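Local coordinates for protein Lysine/ornithine decarboxylase (Selenomonas ruminantium, PDB 5GJP) that decarboxylates both L-lysine and L-ornithine with similar efficiency, using pyridoxal 5'-phosphate and yielding cadaverine and putrescine, at residues A[270-275]-A[282-287]; A[288-293]-A[322-327]; A[300-305]-A[328-333]. All blocks are in the same frame, centred on the assembly; numbering follows the deposited sequence.

How the interactions relate
The three contacts lie close together in the C-terminal beta domain, with centres about 12 Å (1 and 2), about 14 Å (1 and 3) and about 12 Å (2 and 3) apart. Interactions 1 and 3 reach the same mixed sheet, where Leu-285 CD1 packs on Leu-329 CD1 at 3.8 Å. Interaction 2 continues the chain from interaction 1, and Glu-287 OE2 reaches forward to Cys-292 N at 2.8 Å, a probable hydrogen bond. Phe-293 of interaction 2 rests on Leu-329 and Tyr-330 of interaction 3. Interaction 2 holds Cys-323, by similarity the proton donor, and its Asp-324 side chain is about 6 Å from pyridoxal phosphate; the side chain of Ile-284 is about 10 Å from that of Cys-323.

Interaction 1: residues A[270-275]-A[282-287]; sequences SVIGTK and WYILDE
Val-271 pairs with Leu-285 and Lys-275 with Trp-282 in an antiparallel beta hairpin whose short strand axes approach to 4.7 Å at an angle of 135°. A classic beta bulge shifts the register in between. Ile-284 O takes a firm hydrogen bond from Ile-272 N at 2.8 Å and a weak one from Gly-273 N at 3.3 Å, while Ile-284 N returns one to Gly-273 O at 2.9 Å. Nearer the turn, Lys-275 and Trp-282 bond to each other through both backbone N-H groups.

On one face of the sheet, Val-271 CG2 meets Leu-285 CD2 at 3.8 Å, and Thr-274 CG2 comes against the edge of the Tyr-283 ring, 3.9 Å from CD1. On the other face, Ile-284 extends beside Gly-273, which places no side chain against it. Ile-272, next to the bulge, holds CG1 between its backbone N and carbonyl carbon (chi1 63°), which brings CG1 close to Ile-284 O and 4.0 Å from Ile-284 CG2. Lys-275 and Trp-282 touch through their first carbons, CB to CB at 3.5 Å, and then diverge; the lysine amino group turns to Asp-116 of the second subunit in a long, weak ion pair.

Beyond the paired strands, Asp-286 N bonds to Ser-270 O, and the Asp-286 carboxylate curls back to receive Ser-270 N, weakly at OD2. Thr-20 OG1 hydrogen-bonds both Asp-286 OD2 and Ser-270 OG, so it bridges Ser-270 and the loop residue Asp-286; Lys-343 NZ also bonds Ser-270 OG. The buried carboxylate is thus met by one backbone N-H and the Thr-20 hydroxyl, which would probably help it keep its negative charge, while the doubly used Ile-284 carbonyl lets the hairpin absorb an extra residue without giving up its pairing.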
# COMPACT_ATOMS: atom_id res chain seq x y z
N SER A 270 -9.53 2.36 17.47
CA SER A 270 -9.55 1.93 18.86
C SER A 270 -8.18 1.50 19.27
O SER A 270 -7.42 0.99 18.46
CB SER A 270 -10.51 0.75 19.05
OG SER A 270 -11.85 1.13 18.84
N VAL A 271 -7.85 1.69 20.55
CA VAL A 271 -6.68 1.06 21.14
C VAL A 271 -7.02 -0.41 21.42
O VAL A 271 -7.99 -0.71 22.13
CB VAL A 271 -6.24 1.77 22.43
CG1 VAL A 271 -5.13 0.99 23.13
CG2 VAL A 271 -5.75 3.18 22.09
N ILE A 272 -6.24 -1.33 20.84
CA ILE A 272 -6.50 -2.76 21.00
C ILE A 272 -5.47 -3.52 21.81
O ILE A 272 -5.71 -4.67 22.11
CB ILE A 272 -6.65 -3.46 19.65
CG1 ILE A 272 -5.37 -3.40 18.82
CG2 ILE A 272 -7.80 -2.83 18.88
CD1 ILE A 272 -5.46 -4.16 17.51
N GLY A 273 -4.35 -2.89 22.15
CA GLY A 273 -3.36 -3.53 23.04
C GLY A 273 -2.47 -2.50 23.69
O GLY A 273 -2.20 -1.43 23.11
N THR A 274 -1.97 -2.80 24.88
CA THR A 274 -1.04 -1.90 25.55
C THR A 274 0.24 -2.63 25.84
O THR A 274 0.25 -3.83 25.98
CB THR A 274 -1.60 -1.30 26.85
OG1 THR A 274 -2.01 -2.35 27.73
CG2 THR A 274 -2.76 -0.40 26.57
N LYS A 275 1.34 -1.90 25.88
CA LYS A 275 2.62 -2.48 26.23
C LYS A 275 3.33 -1.62 27.24
O LYS A 275 4.24 -0.88 26.91
CB LYS A 275 3.50 -2.65 24.99
CG LYS A 275 3.60 -4.08 24.50
CD LYS A 275 4.07 -4.12 23.06
CE LYS A 275 3.12 -4.91 22.18
NZ LYS A 275 2.39 -5.96 22.93
N TRP A 282 3.62 1.57 24.88
CA TRP A 282 3.23 1.37 23.50
C TRP A 282 1.75 1.18 23.46
O TRP A 282 1.21 0.38 24.22
CB TRP A 282 3.87 0.13 22.90
CG TRP A 282 5.24 0.29 22.49
CD1 TRP A 282 6.26 0.75 23.26
CD2 TRP A 282 5.79 -0.03 21.23
NE1 TRP A 282 7.43 0.74 22.54
CE2 TRP A 282 7.17 0.27 21.29
CE3 TRP A 282 5.26 -0.53 20.03
CZ2 TRP A 282 8.03 0.09 20.21
CZ3 TRP A 282 6.12 -0.73 18.95
CH2 TRP A 282 7.49 -0.41 19.05
N TYR A 283 1.09 1.93 22.59
CA TYR A 283 -0.33 1.76 22.34
C TYR A 283 -0.45 1.20 20.95
O TYR A 283 0.03 1.82 19.99
CB TYR A 283 -1.06 3.08 22.47
CG TYR A 283 -0.94 3.63 23.86
CD1 TYR A 283 -1.50 2.96 24.93
CD2 TYR A 283 -0.24 4.81 24.11
CE1 TYR A 283 -1.37 3.45 26.22
CE2 TYR A 283 -0.11 5.31 25.38
CZ TYR A 283 -0.68 4.62 26.44
OH TYR A 283 -0.58 5.11 27.73
N ILE A 284 -1.04 0.00 20.86
CA ILE A 284 -1.33 -0.61 19.57
C ILE A 284 -2.75 -0.26 19.12
O ILE A 284 -3.71 -0.56 19.83
CB ILE A 284 -1.17 -2.13 19.61
CG1 ILE A 284 0.23 -2.52 20.08
CG2 ILE A 284 -1.42 -2.74 18.22
CD1 ILE A 284 1.35 -2.04 19.17
N LEU A 285 -2.86 0.39 17.96
CA LEU A 285 -4.16 0.75 17.36
C LEU A 285 -4.65 -0.26 16.31
O LEU A 285 -3.86 -1.05 15.78
CB LEU A 285 -4.00 2.08 16.66
CG LEU A 285 -3.43 3.21 17.50
CD1 LEU A 285 -3.23 4.39 16.58
CD2 LEU A 285 -4.37 3.59 18.62
N ASP A 286 -5.92 -0.16 15.94
CA ASP A 286 -6.50 -1.02 14.91
C ASP A 286 -6.41 -0.51 13.46
O ASP A 286 -6.88 -1.16 12.56
CB ASP A 286 -7.92 -1.50 15.26
CG ASP A 286 -8.91 -0.38 15.43
OD1 ASP A 286 -8.63 0.77 15.09
OD2 ASP A 286 -10.01 -0.67 15.92
N GLU A 287 -5.81 0.65 13.26
CA GLU A 287 -5.43 1.10 11.93
C GLU A 287 -3.94 1.42 11.90
O GLU A 287 -3.40 1.96 12.84
CB GLU A 287 -6.27 2.27 11.44
CG GLU A 287 -5.97 2.70 10.01
CD GLU A 287 -6.70 1.88 8.96
OE1 GLU A 287 -7.15 0.77 9.26
OE2 GLU A 287 -6.82 2.35 7.82

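Interaction 2: residues A[288-293]-A[322-327]. With N2P (pentane-1,5-diamine), chain B.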
# COMPACT_ATOMS: atom_id res chain seq x y z
N GLY A 288 -3.28 1.07 10.81
CA GLY A 288 -1.84 0.99 10.74
C GLY A 288 -1.19 1.46 9.46
O GLY A 288 -1.84 2.02 8.60
N ILE A 289 0.11 1.28 9.37
CA ILE A 289 0.89 1.76 8.26
C ILE A 289 0.54 1.07 6.93
O ILE A 289 0.96 1.54 5.88
CB ILE A 289 2.41 1.59 8.58
CG1 ILE A 289 3.25 2.71 7.92
CG2 ILE A 289 2.92 0.17 8.25
CD1 ILE A 289 4.44 3.15 8.75
N TYR A 290 -0.15 -0.05 7.00
CA TYR A 290 -0.57 -0.74 5.81
C TYR A 290 -1.97 -0.32 5.42
O TYR A 290 -2.48 -0.73 4.41
CB TYR A 290 -0.49 -2.24 6.01
CG TYR A 290 0.89 -2.80 5.92
CD1 TYR A 290 1.51 -2.98 4.70
CD2 TYR A 290 1.58 -3.17 7.06
CE1 TYR A 290 2.77 -3.51 4.62
CE2 TYR A 290 2.84 -3.71 6.99
CZ TYR A 290 3.43 -3.87 5.77
OH TYR A 290 4.69 -4.39 5.70
N GLY A 291 -2.59 0.53 6.22
CA GLY A 291 -3.89 1.05 5.88
C GLY A 291 -3.83 2.54 5.64
O GLY A 291 -3.10 3.00 4.79
N CYS A 292 -4.58 3.29 6.43
CA CYS A 292 -4.61 4.74 6.33
C CYS A 292 -3.31 5.47 6.63
O CYS A 292 -3.03 6.49 6.02
CB CYS A 292 -5.75 5.30 7.15
SG CYS A 292 -7.29 5.12 6.28
N PHE A 293 -2.56 4.99 7.60
CA PHE A 293 -1.27 5.59 7.93
C PHE A 293 -0.18 5.28 6.89
O PHE A 293 0.98 5.61 7.13
CB PHE A 293 -0.79 5.17 9.31
CG PHE A 293 -1.60 5.73 10.42
CD1 PHE A 293 -1.35 7.03 10.88
CD2 PHE A 293 -2.58 4.97 11.05
CE1 PHE A 293 -2.08 7.56 11.94
CE2 PHE A 293 -3.32 5.49 12.10
CZ PHE A 293 -3.05 6.78 12.55
N SER A 322 -0.69 -4.80 12.56
CA SER A 322 -0.01 -5.87 11.82
C SER A 322 1.19 -6.50 12.55
O SER A 322 1.70 -5.96 13.54
CB SER A 322 0.48 -5.37 10.48
OG SER A 322 1.76 -4.84 10.64
N CYS A 323 1.66 -7.59 11.96
CA CYS A 323 2.74 -8.44 12.46
C CYS A 323 4.12 -8.02 11.96
O CYS A 323 5.11 -8.66 12.22
CB CYS A 323 2.50 -9.87 12.00
SG CYS A 323 0.98 -10.57 12.68
N ASP A 324 4.17 -6.91 11.26
CA ASP A 324 5.38 -6.42 10.72
C ASP A 324 5.94 -5.35 11.66
O ASP A 324 5.22 -4.45 12.11
CB ASP A 324 5.03 -5.82 9.37
CG ASP A 324 6.21 -5.62 8.53
OD1 ASP A 324 7.33 -5.49 9.06
OD2 ASP A 324 6.01 -5.55 7.32
N GLY A 325 7.24 -5.43 11.90
CA GLY A 325 7.94 -4.50 12.76
C GLY A 325 8.06 -3.11 12.19
O GLY A 325 8.45 -2.18 12.90
N ILE A 326 7.73 -2.93 10.91
CA ILE A 326 7.71 -1.60 10.32
C ILE A 326 6.46 -0.78 10.77
O ILE A 326 6.44 0.45 10.64
CB ILE A 326 7.85 -1.71 8.77
CG1 ILE A 326 8.41 -0.41 8.17
CG2 ILE A 326 6.53 -2.13 8.08
CD1 ILE A 326 9.53 -0.69 7.19
N ASP A 327 5.44 -1.47 11.30
CA ASP A 327 4.13 -0.87 11.59
C ASP A 327 4.16 -0.09 12.91
O ASP A 327 3.50 -0.44 13.88
CB ASP A 327 3.04 -1.97 11.62
CG ASP A 327 1.60 -1.43 11.38
OD1 ASP A 327 1.37 -0.19 11.47
OD2 ASP A 327 0.68 -2.25 11.09
C1 N2P B . 5.90 -6.21 4.30
C2 N2P B . 7.27 -6.89 4.55
C3 N2P B . 7.49 -7.50 5.93
C4 N2P B . 8.29 -8.79 5.93
NE2 N2P B . 5.65 -5.94 2.84
C5 N2P B . 7.81 -9.78 6.99
N1 N2P B . 7.58 -9.24 8.36
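Asp-327, whose carboxylate faces Ile-289, has OD2 gripped by two donors of Ser-322: the hydroxyl OG gives its proton at 2.8 Å to the anti lone pair, and the backbone N comes at 3.2 Å from above the carboxylate plane. Its OD1 receives Ile-289 N at 2.9 Å in an almost straight bond (177°), also from out of the plane. With CG anti to the backbone N (chi1 -158°), the aspartate spans the gap between the two loops, and bonds on both oxygens fix the rotation of its carboxylate.

Ser-322 OG also accepts Asp-324 N in an ST turn, and Asp-324 OD1 accepts Ile-326 N in an Asx turn. Ile-326 CG2 lies 4.2 Å from Tyr-290 CE2 and 4.3 Å from Ile-289 CG2. The Tyr-290 ring, stacked with Phe-360 and with Tyr-298 of the second subunit, presents its edge to Asp-324 beside the bound pentane-1,5-diamine, although the positions of Tyr-290 OH and Asp-324 OD2 are doubtful.

The diamine is cadaverine, the product of lysine decarboxylation. The grip on Asp-327 and the two turns together probably hold the shape of the loop that carries Cys-323, by similarity the proton donor shared across the dimer.

Interaction 3: residues A[300-305]-A[328-333]; sequences HWTYPL and VLYRDF
A single hydrogen bond crosses this contact: Tyr-330 OH donates to the backbone carbonyl Tyr-303 O at 2.7 Å. The hydroxyl approaches from above the carbonyl plane, 51° out of it, while the carbonyl oxygen itself lies at the edge of the tyrosine ring. Tyr-303 CB flanks the same hydroxyl at 3.5 Å, and the ring of Tyr-303 points elsewhere, with Trp-301 CD1 over one of its faces.

CH-pi contacts form the second group, and both use one methyl. Leu-305 CD2 lies over a face of Tyr-330, 4.0 Å from the ring centroid and displaced toward the CD1-CE1 bond. It also sits over the centre of a Phe-333 face, 4.2 Å from that centroid and only 12° off the normal. The leucine reaches both because CG stands anti to the backbone N (chi1 163°), which carries the branch out toward the aromatic pair.

Apolar packing fills in around these. Leu-305 CB touches Phe-333 CZ at 4.1 Å, and Thr-302 CG2 approaches Tyr-330 CE2 obliquely at 4.4 Å. An alanine in place of Tyr-330 removes the hydroxyl and one of the two ring faces that Leu-305 CD2 covers, which would probably leave the Tyr-303 carbonyl without this partner and open a gap beside Leu-305.

The contact is structural packing away from the annotated sites. Leu-305 begins the short strand 305-306, antiparallel to strand 343-346, and its side chain also rests on Val-344 and Val-346. Tyr-330 and Leu-329 both face Phe-318 of strand 314-319 at a classic bulge, and the chain turns a corner at 331 and 332 before Phe-333. Leu-305, set against Tyr-330 and Phe-333, thus joins the chain after helix 295-298 to strand 328-335 of the mixed sheet.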
# COMPACT_ATOMS: atom_id res chain seq x y z
N HIS A 300 5.38 11.08 3.06
CA HIS A 300 6.23 11.67 4.13
C HIS A 300 5.47 12.53 5.14
O HIS A 300 5.90 13.63 5.51
CB HIS A 300 7.37 12.45 3.50
CG HIS A 300 8.17 11.64 2.54
ND1 HIS A 300 9.09 10.70 2.95
CD2 HIS A 300 8.17 11.61 1.19
CE1 HIS A 300 9.64 10.14 1.89
NE2 HIS A 300 9.10 10.67 0.81
N TRP A 301 4.34 12.01 5.59
CA TRP A 301 3.35 12.85 6.24
C TRP A 301 3.28 12.50 7.70
O TRP A 301 3.62 11.39 8.06
CB TRP A 301 1.98 12.68 5.56
CG TRP A 301 1.06 13.81 5.88
CD1 TRP A 301 0.21 13.90 6.93
CD2 TRP A 301 0.94 15.04 5.16
NE1 TRP A 301 -0.45 15.11 6.90
CE2 TRP A 301 -0.02 15.82 5.83
CE3 TRP A 301 1.55 15.54 4.02
CZ2 TRP A 301 -0.37 17.08 5.41
CZ3 TRP A 301 1.21 16.79 3.59
CH2 TRP A 301 0.25 17.55 4.28
N THR A 302 2.90 13.47 8.52
CA THR A 302 2.70 13.30 9.97
C THR A 302 1.33 13.88 10.34
O THR A 302 1.09 15.09 10.19
CB THR A 302 3.81 13.99 10.79
OG1 THR A 302 5.08 13.51 10.34
CG2 THR A 302 3.69 13.65 12.28
N TYR A 303 0.47 13.00 10.83
CA TYR A 303 -0.95 13.28 10.99
C TYR A 303 -1.19 13.72 12.43
O TYR A 303 -0.49 13.25 13.34
CB TYR A 303 -1.79 12.00 10.64
CG TYR A 303 -1.65 11.57 9.18
CD1 TYR A 303 -2.43 12.18 8.17
CD2 TYR A 303 -0.71 10.61 8.81
CE1 TYR A 303 -2.26 11.82 6.84
CE2 TYR A 303 -0.53 10.24 7.49
CZ TYR A 303 -1.30 10.85 6.51
OH TYR A 303 -1.12 10.48 5.22
N PRO A 304 -2.17 14.60 12.66
CA PRO A 304 -2.57 15.00 14.03
C PRO A 304 -3.48 14.00 14.72
O PRO A 304 -4.55 13.70 14.22
CB PRO A 304 -3.31 16.33 13.84
CG PRO A 304 -3.54 16.47 12.38
CD PRO A 304 -2.89 15.37 11.63
N LEU A 305 -3.08 13.55 15.89
CA LEU A 305 -3.71 12.47 16.61
C LEU A 305 -4.26 13.09 17.88
O LEU A 305 -3.64 13.97 18.44
CB LEU A 305 -2.64 11.42 16.89
CG LEU A 305 -2.84 10.34 17.93
CD1 LEU A 305 -3.98 9.43 17.50
CD2 LEU A 305 -1.55 9.56 18.09
N VAL A 328 4.95 0.98 12.91
CA VAL A 328 5.07 1.88 14.04
C VAL A 328 4.72 3.27 13.56
O VAL A 328 5.29 3.74 12.61
CB VAL A 328 6.52 1.89 14.56
CG1 VAL A 328 6.61 2.62 15.88
CG2 VAL A 328 7.05 0.49 14.69
N LEU A 329 3.78 3.93 14.22
CA LEU A 329 3.26 5.19 13.71
C LEU A 329 3.84 6.45 14.33
O LEU A 329 4.16 7.39 13.63
CB LEU A 329 1.74 5.23 13.84
CG LEU A 329 1.00 3.97 13.46
CD1 LEU A 329 -0.34 3.93 14.16
CD2 LEU A 329 0.82 3.92 11.96
N TYR A 330 3.94 6.47 15.64
CA TYR A 330 4.47 7.63 16.34
C TYR A 330 5.46 7.19 17.40
O TYR A 330 5.33 6.14 17.98
CB TYR A 330 3.35 8.40 17.03
CG TYR A 330 2.31 8.98 16.11
CD1 TYR A 330 1.20 8.25 15.75
CD2 TYR A 330 2.42 10.27 15.65
CE1 TYR A 330 0.24 8.78 14.92
CE2 TYR A 330 1.46 10.81 14.82
CZ TYR A 330 0.38 10.06 14.46
OH TYR A 330 -0.57 10.60 13.64
N ARG A 331 6.46 8.02 17.64
CA ARG A 331 7.40 7.75 18.70
C ARG A 331 7.51 9.00 19.55
O ARG A 331 7.41 10.10 19.04
CB ARG A 331 8.75 7.38 18.13
CG ARG A 331 9.66 6.67 19.10
CD ARG A 331 10.14 5.35 18.55
NE ARG A 331 11.15 4.74 19.41
CZ ARG A 331 10.87 4.07 20.52
NH1 ARG A 331 9.62 3.90 20.90
NH2 ARG A 331 11.86 3.55 21.24
N ASP A 332 7.67 8.83 20.85
CA ASP A 332 7.88 9.95 21.74
C ASP A 332 6.71 10.90 21.74
O ASP A 332 6.87 12.08 21.96
CB ASP A 332 9.13 10.72 21.34
CG ASP A 332 10.39 9.90 21.48
OD1 ASP A 332 10.54 9.21 22.50
OD2 ASP A 332 11.24 9.95 20.59
N PHE A 333 5.52 10.39 21.50
CA PHE A 333 4.35 11.21 21.41
C PHE A 333 3.77 11.44 22.81
O PHE A 333 3.58 10.50 23.57
CB PHE A 333 3.32 10.57 20.48
CG PHE A 333 2.14 11.45 20.17
CD1 PHE A 333 1.07 11.53 21.05
CD2 PHE A 333 2.11 12.21 19.01
CE1 PHE A 333 -0.01 12.35 20.78
CE2 PHE A 333 1.03 13.04 18.73
CZ PHE A 333 -0.02 13.11 19.61